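Local coordinates for beta-microseminoprotein (Homo sapiens, PDB 3IX0) that is secreted into seminal plasma by the prostate, forms homodimers, interacts with PI16 and probably binds immunoglobulins, at residues T41-T45 / E46-C50. Numbering follows the deposited sequence.
Sequences TCYET and EISCC
Tyr43 and Glu46 face each other across the turn of a beta hairpin, their side chains running alongside in the same direction. CD1 of the Tyr43 ring meets CG of Glu46 at 3.6 Å, and the carboxylate plane is turned 57° from the ring. Tyr43 CG sits anti to its own carbonyl carbon (chi1 -54°), which sets the ring beside Glu46, with Tyr43 CE1 3.9 Å from Ser48 OG. Near that edge water 2 lies in the ring plane, 2.8 Å from Tyr43 OH, and donates to Ser48 OG. Ser48 OG in turn donates to water 1, 3.1 Å away, which also takes a hydrogen bond from Thr41 OG1.

Beneath these side chains, Tyr43 N bonds to Glu46 O at 2.8 Å, nearly in line with the C=O, while the return bond from Glu46 N to Tyr43 O is weak. Thr41 and Ser48 form a hydrogen-bonded antiparallel pair. Were Tyr43 cut back to an alanine, Glu46 CG would probably lose its flat neighbour and water 2 its phenol partner. The hairpin lies between strands 2-6 and 31-33 of a four-stranded antiparallel sheet, tied by disulfides Cys42-Cys18, Cys49-Cys40 and Cys50-Cys2. Backbone bonds thus set the register, while two waters link three hydroxyls along one face.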
# COMPACT_ATOMS: atom_id res chain seq x y z
N THR B 41 6.21 -4.14 10.21
CA THR B 41 5.94 -5.34 10.97
C THR B 41 7.02 -6.39 10.74
O THR B 41 7.42 -6.64 9.62
CB THR B 41 4.56 -5.93 10.61
OG1 THR B 41 3.56 -4.90 10.71
CG2 THR B 41 4.19 -7.09 11.55
N CYS B 42 7.50 -6.98 11.83
CA CYS B 42 8.55 -7.97 11.78
C CYS B 42 7.96 -9.38 11.80
O CYS B 42 7.25 -9.75 12.73
CB CYS B 42 9.47 -7.80 12.98
SG CYS B 42 10.53 -9.24 13.28
N TYR B 43 8.24 -10.18 10.78
CA TYR B 43 7.83 -11.58 10.80
C TYR B 43 9.03 -12.49 10.70
O TYR B 43 10.13 -12.09 10.27
CB TYR B 43 6.89 -11.94 9.63
CG TYR B 43 5.68 -11.07 9.49
CD1 TYR B 43 5.70 -9.96 8.65
CD2 TYR B 43 4.51 -11.34 10.18
CE1 TYR B 43 4.60 -9.14 8.52
CE2 TYR B 43 3.40 -10.53 10.05
CZ TYR B 43 3.45 -9.43 9.21
OH TYR B 43 2.34 -8.61 9.08
N GLU B 44 8.77 -13.74 11.06
CA GLU B 44 9.72 -14.82 10.92
C GLU B 44 10.52 -14.68 9.62
O GLU B 44 11.74 -14.57 9.64
CB GLU B 44 8.96 -16.14 10.96
CG GLU B 44 9.78 -17.33 11.38
CD GLU B 44 10.33 -17.19 12.79
OE1 GLU B 44 11.57 -17.25 12.95
OE2 GLU B 44 9.52 -17.03 13.72
N THR B 45 9.83 -14.63 8.48
CA THR B 45 10.53 -14.69 7.21
C THR B 45 10.55 -13.39 6.42
O THR B 45 11.16 -13.34 5.35
CB THR B 45 9.94 -15.78 6.32
OG1 THR B 45 8.55 -15.50 6.10
CG2 THR B 45 10.09 -17.14 7.00
N GLU B 46 9.92 -12.35 6.93
CA GLU B 46 9.83 -11.11 6.17
C GLU B 46 9.64 -9.88 7.05
O GLU B 46 9.21 -9.98 8.19
CB GLU B 46 8.69 -11.19 5.15
CG GLU B 46 7.32 -11.44 5.75
CD GLU B 46 6.21 -11.42 4.70
OE1 GLU B 46 6.51 -11.50 3.49
OE2 GLU B 46 5.02 -11.33 5.08
N ILE B 47 9.94 -8.72 6.48
CA ILE B 47 9.64 -7.46 7.08
C ILE B 47 8.83 -6.67 6.07
O ILE B 47 9.18 -6.60 4.90
CB ILE B 47 10.92 -6.67 7.41
CG1 ILE B 47 11.85 -7.48 8.31
CG2 ILE B 47 10.57 -5.35 8.11
CD1 ILE B 47 13.25 -6.91 8.39
N SER B 48 7.73 -6.08 6.53
CA SER B 48 6.95 -5.19 5.70
C SER B 48 6.93 -3.79 6.32
O SER B 48 6.89 -3.64 7.53
CB SER B 48 5.52 -5.71 5.55
OG SER B 48 4.85 -5.64 6.80
N CYS B 49 6.98 -2.78 5.47
CA CYS B 49 6.77 -1.41 5.92
C CYS B 49 5.73 -0.78 5.01
O CYS B 49 5.78 -0.94 3.79
CB CYS B 49 8.08 -0.61 5.90
SG CYS B 49 9.26 -1.17 7.17
N CYS B 50 4.77 -0.08 5.62
CA CYS B 50 3.71 0.57 4.88
C CYS B 50 3.65 2.04 5.28
O CYS B 50 3.84 2.37 6.43
CB CYS B 50 2.36 -0.08 5.19
SG CYS B 50 2.25 -1.83 4.85
O HOH W 1 3.82 -3.18 8.31
O HOH W 2 1.91 -6.81 7.03